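Long-range contact in beta-galactosidase (Bacteroides thetaiotaomicron, PDB 5MUJ), which probably hydrolyses arabinose-containing side chains of the plant pectin rhamnogalacturonan II and binds a pectin glycan in its pocket: residues I276-F288 with F300-D314. Numbering follows the deposited sequence.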
# COMPACT_ATOMS: atom_id res chain seq x y z
N ILE A 276 8.38 2.55 0.72
CA ILE A 276 9.79 2.97 0.75
C ILE A 276 10.42 2.83 2.14
O ILE A 276 9.87 3.31 3.12
CB ILE A 276 9.96 4.42 0.26
CG1 ILE A 276 9.37 4.54 -1.15
CG2 ILE A 276 11.45 4.83 0.25
CD1 ILE A 276 9.52 5.90 -1.77
N GLN A 277 11.58 2.16 2.19
CA GLN A 277 12.42 2.16 3.38
C GLN A 277 13.83 2.60 3.02
O GLN A 277 14.26 2.47 1.88
CB GLN A 277 12.42 0.76 4.00
CG GLN A 277 11.05 0.45 4.56
CD GLN A 277 11.02 -0.80 5.38
OE1 GLN A 277 11.82 -0.97 6.31
NE2 GLN A 277 10.08 -1.69 5.05
N LYS A 278 14.52 3.18 3.99
CA LYS A 278 15.87 3.67 3.79
C LYS A 278 16.82 2.64 4.40
O LYS A 278 16.64 2.25 5.56
CB LYS A 278 16.04 5.04 4.43
CG LYS A 278 17.17 5.86 3.81
CD LYS A 278 17.41 7.15 4.57
CE LYS A 278 18.83 7.65 4.39
NZ LYS A 278 18.94 9.08 4.78
N MSE A 279 17.76 2.17 3.59
CA MSE A 279 18.73 1.18 3.99
C MSE A 279 20.09 1.73 3.68
O MSE A 279 20.59 1.63 2.55
CB MSE A 279 18.34 -0.07 3.23
CG MSE A 279 19.19 -1.25 3.60
SE MSE A 279 18.89 -2.58 2.19
CE MSE A 279 17.07 -3.17 2.60
N GLY A 280 20.67 2.36 4.69
CA GLY A 280 21.97 2.99 4.60
C GLY A 280 21.81 4.31 3.88
O GLY A 280 21.01 5.15 4.30
N ASP A 281 22.55 4.47 2.78
CA ASP A 281 22.42 5.64 1.91
C ASP A 281 21.46 5.43 0.74
O ASP A 281 21.30 6.34 -0.08
CB ASP A 281 23.80 6.13 1.43
CG ASP A 281 24.59 5.08 0.62
OD1 ASP A 281 24.10 3.94 0.40
OD2 ASP A 281 25.73 5.39 0.22
N VAL A 282 20.81 4.27 0.65
CA VAL A 282 19.89 3.98 -0.46
C VAL A 282 18.42 3.80 -0.01
O VAL A 282 18.15 3.28 1.07
CB VAL A 282 20.39 2.79 -1.32
CG1 VAL A 282 20.09 1.45 -0.67
CG2 VAL A 282 19.82 2.84 -2.75
N TYR A 283 17.49 4.27 -0.84
CA TYR A 283 16.06 4.04 -0.66
C TYR A 283 15.68 2.82 -1.46
O TYR A 283 16.12 2.67 -2.61
CB TYR A 283 15.22 5.24 -1.16
CG TYR A 283 15.46 6.50 -0.38
CD1 TYR A 283 14.87 6.70 0.88
CD2 TYR A 283 16.27 7.51 -0.90
CE1 TYR A 283 15.08 7.87 1.58
CE2 TYR A 283 16.51 8.65 -0.17
CZ TYR A 283 15.92 8.83 1.06
OH TYR A 283 16.16 9.98 1.75
N VAL A 284 14.87 1.95 -0.85
CA VAL A 284 14.33 0.78 -1.49
C VAL A 284 12.82 0.92 -1.59
O VAL A 284 12.15 1.15 -0.58
CB VAL A 284 14.68 -0.48 -0.69
CG1 VAL A 284 14.08 -1.73 -1.35
CG2 VAL A 284 16.19 -0.57 -0.60
N MSE A 285 12.29 0.82 -2.80
CA MSE A 285 10.87 0.86 -3.01
C MSE A 285 10.43 -0.55 -3.26
O MSE A 285 10.76 -1.14 -4.28
CB MSE A 285 10.51 1.71 -4.23
CG MSE A 285 9.02 1.77 -4.45
SE MSE A 285 8.60 2.35 -6.27
CE MSE A 285 9.04 4.24 -6.03
N PHE A 286 9.62 -1.04 -2.32
CA PHE A 286 8.84 -2.25 -2.55
C PHE A 286 7.60 -1.79 -3.31
O PHE A 286 6.98 -0.80 -2.93
CB PHE A 286 8.46 -2.89 -1.20
CG PHE A 286 9.64 -3.34 -0.41
CD1 PHE A 286 10.30 -4.51 -0.76
CD2 PHE A 286 10.16 -2.55 0.61
CE1 PHE A 286 11.39 -4.95 -0.01
CE2 PHE A 286 11.27 -2.98 1.33
CZ PHE A 286 11.91 -4.16 0.96
N TYR A 287 7.27 -2.51 -4.38
CA TYR A 287 6.09 -2.18 -5.20
C TYR A 287 5.49 -3.44 -5.78
O TYR A 287 6.17 -4.50 -5.86
CB TYR A 287 6.48 -1.17 -6.28
CG TYR A 287 7.25 -1.73 -7.43
CD1 TYR A 287 6.57 -2.19 -8.57
CD2 TYR A 287 8.64 -1.77 -7.42
CE1 TYR A 287 7.28 -2.70 -9.66
CE2 TYR A 287 9.35 -2.27 -8.51
CZ TYR A 287 8.66 -2.73 -9.62
OH TYR A 287 9.37 -3.23 -10.68
N PHE A 288 4.23 -3.36 -6.21
CA PHE A 288 3.59 -4.43 -6.98
C PHE A 288 3.37 -3.99 -8.41
O PHE A 288 3.24 -2.77 -8.73
CB PHE A 288 2.26 -4.94 -6.41
CG PHE A 288 0.99 -4.23 -6.89
CD1 PHE A 288 0.55 -3.03 -6.29
CD2 PHE A 288 0.16 -4.78 -7.87
CE1 PHE A 288 -0.61 -2.43 -6.65
CE2 PHE A 288 -1.01 -4.10 -8.32
CZ PHE A 288 -1.40 -2.95 -7.68
N PHE A 300 2.36 -9.52 -8.86
CA PHE A 300 3.56 -9.89 -8.12
C PHE A 300 4.20 -8.70 -7.45
O PHE A 300 3.86 -7.55 -7.78
CB PHE A 300 4.58 -10.53 -9.07
CG PHE A 300 4.97 -9.61 -10.24
CD1 PHE A 300 4.20 -9.53 -11.43
CD2 PHE A 300 6.09 -8.81 -10.15
CE1 PHE A 300 4.55 -8.66 -12.49
CE2 PHE A 300 6.44 -7.94 -11.20
CZ PHE A 300 5.66 -7.88 -12.36
N ASN A 301 5.10 -8.97 -6.49
CA ASN A 301 5.91 -7.94 -5.85
C ASN A 301 7.39 -8.06 -6.23
O ASN A 301 7.97 -9.15 -6.27
CB ASN A 301 5.81 -8.05 -4.31
CG ASN A 301 4.43 -7.71 -3.80
OD1 ASN A 301 3.68 -6.97 -4.41
ND2 ASN A 301 4.08 -8.26 -2.65
N THR A 302 8.00 -6.90 -6.46
CA THR A 302 9.44 -6.77 -6.57
C THR A 302 9.91 -5.44 -5.97
O THR A 302 9.17 -4.82 -5.16
CB THR A 302 9.95 -7.08 -8.00
OG1 THR A 302 11.38 -7.07 -8.03
CG2 THR A 302 9.41 -6.09 -9.02
N PHE A 303 11.10 -4.96 -6.32
CA PHE A 303 11.55 -3.71 -5.76
C PHE A 303 12.39 -2.94 -6.75
O PHE A 303 12.87 -3.50 -7.72
CB PHE A 303 12.37 -3.93 -4.49
CG PHE A 303 13.71 -4.54 -4.75
CD1 PHE A 303 13.85 -5.92 -4.91
CD2 PHE A 303 14.83 -3.73 -4.88
CE1 PHE A 303 15.11 -6.49 -5.17
CE2 PHE A 303 16.09 -4.30 -5.14
CZ PHE A 303 16.22 -5.68 -5.28
N ALA A 304 12.53 -1.66 -6.43
CA ALA A 304 13.45 -0.76 -7.07
C ALA A 304 14.28 -0.03 -6.03
O ALA A 304 13.96 -0.05 -4.84
CB ALA A 304 12.66 0.24 -7.94
N ALA A 305 15.35 0.64 -6.45
CA ALA A 305 16.15 1.42 -5.51
C ALA A 305 16.61 2.75 -6.13
O ALA A 305 16.64 2.88 -7.36
CB ALA A 305 17.33 0.60 -4.94
N SER A 306 16.91 3.72 -5.27
CA SER A 306 17.23 5.09 -5.69
C SER A 306 18.05 5.81 -4.63
O SER A 306 17.88 5.55 -3.44
CB SER A 306 15.95 5.89 -5.96
OG SER A 306 16.29 7.20 -6.29
N TYR A 307 18.95 6.70 -5.05
CA TYR A 307 19.69 7.56 -4.09
C TYR A 307 18.99 8.91 -3.87
O TYR A 307 19.23 9.57 -2.83
CB TYR A 307 21.13 7.80 -4.54
CG TYR A 307 21.96 6.55 -4.52
CD1 TYR A 307 22.41 6.02 -3.30
CD2 TYR A 307 22.31 5.89 -5.70
CE1 TYR A 307 23.18 4.86 -3.26
CE2 TYR A 307 23.07 4.73 -5.66
CZ TYR A 307 23.50 4.22 -4.44
OH TYR A 307 24.26 3.07 -4.38
N ASP A 308 18.12 9.28 -4.81
CA ASP A 308 17.54 10.64 -4.89
C ASP A 308 16.00 10.75 -4.89
O ASP A 308 15.46 11.84 -5.11
CB ASP A 308 18.13 11.35 -6.12
CG ASP A 308 17.66 10.75 -7.44
OD1 ASP A 308 16.65 10.03 -7.49
OD2 ASP A 308 18.34 11.03 -8.45
N LEU A 309 15.31 9.64 -4.66
CA LEU A 309 13.84 9.53 -4.64
C LEU A 309 13.14 9.69 -5.98
O LEU A 309 11.95 9.42 -6.05
CB LEU A 309 13.20 10.46 -3.60
CG LEU A 309 13.56 10.15 -2.14
CD1 LEU A 309 13.04 11.27 -1.24
CD2 LEU A 309 12.94 8.83 -1.70
N VAL A 310 13.86 10.03 -7.05
CA VAL A 310 13.25 10.35 -8.35
C VAL A 310 13.62 9.36 -9.47
O VAL A 310 12.78 8.98 -10.26
CB VAL A 310 13.61 11.79 -8.75
CG1 VAL A 310 13.25 12.04 -10.21
CG2 VAL A 310 12.89 12.77 -7.82
N ASN A 311 14.89 8.99 -9.53
CA ASN A 311 15.39 8.05 -10.53
C ASN A 311 15.53 6.68 -9.90
O ASN A 311 16.33 6.51 -9.00
CB ASN A 311 16.73 8.53 -11.05
CG ASN A 311 16.65 9.89 -11.68
OD1 ASN A 311 17.18 10.85 -11.16
ND2 ASN A 311 15.93 9.97 -12.78
N TRP A 312 14.74 5.73 -10.38
CA TRP A 312 14.60 4.42 -9.74
C TRP A 312 15.20 3.36 -10.62
O TRP A 312 14.92 3.32 -11.79
CB TRP A 312 13.11 4.17 -9.49
CG TRP A 312 12.62 5.05 -8.38
CD1 TRP A 312 12.00 6.26 -8.49
CD2 TRP A 312 12.75 4.80 -6.95
NE1 TRP A 312 11.77 6.80 -7.24
CE2 TRP A 312 12.17 5.90 -6.28
CE3 TRP A 312 13.29 3.75 -6.18
CZ2 TRP A 312 12.14 6.01 -4.88
CZ3 TRP A 312 13.25 3.83 -4.77
CH2 TRP A 312 12.68 4.96 -4.13
N THR A 313 16.05 2.50 -10.03
CA THR A 313 16.64 1.38 -10.75
C THR A 313 15.82 0.15 -10.35
O THR A 313 15.67 -0.13 -9.16
CB THR A 313 18.10 1.16 -10.34
OG1 THR A 313 18.89 2.33 -10.64
CG2 THR A 313 18.70 -0.06 -11.05
N ASP A 314 15.30 -0.56 -11.34
CA ASP A 314 14.42 -1.71 -11.13
C ASP A 314 15.27 -2.96 -10.87
O ASP A 314 16.28 -3.15 -11.51
CB ASP A 314 13.55 -1.89 -12.39
CG ASP A 314 12.17 -2.44 -12.14
OD1 ASP A 314 11.79 -2.76 -10.99
OD2 ASP A 314 11.43 -2.55 -13.16
O HOH W 1 24.62 2.13 -1.70
O HOH W 2 20.44 8.79 -0.08
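Ile-276 lays CD1 against CH2 of Trp-312, 4.1 Å away, in one four-stranded antiparallel blade of what is consistent with a five-bladed beta-propeller. The contact joins its strands 282-290 and 299-306, a beta hairpin. Asp-281 lies in the type II' turn from Met-279 to Val-282. One water links its OD1 to Tyr-307 OH, and a second donates to the carbonyl oxygens of both residues. Val-282 sets CG2 over a face of the Tyr-307 ring. Tyr-283 exchanges two backbone hydrogen bonds with Ser-306, and Leu-309 CD2 sits over its ring, 3.6 Å from the centroid. Met-285, a selenomethionine, pairs in the same way with Ala-304. Its chain bends at chi3 (-74°), which brings CE over the six-membered ring of Trp-312, 3.8 Å from the centroid. Ser-306 CB lies over the opposite face, toward its rim, and NE1 donates to Leu-309 O. With an alanine here, Met-285 CE would probably lose its ring face and a gap would open beside Ser-306. Tyr-287 pairs with Thr-302, the two side chains pointing the same way, and its OH donates to Asp-314 OD1 over a very short 2.5 Å. Phe-288 lies about 4 Å from a bound rhamnose (side chain to sugar), its CB 3.2 Å from Asn-301 OD1, which accepts from Lys-334 N.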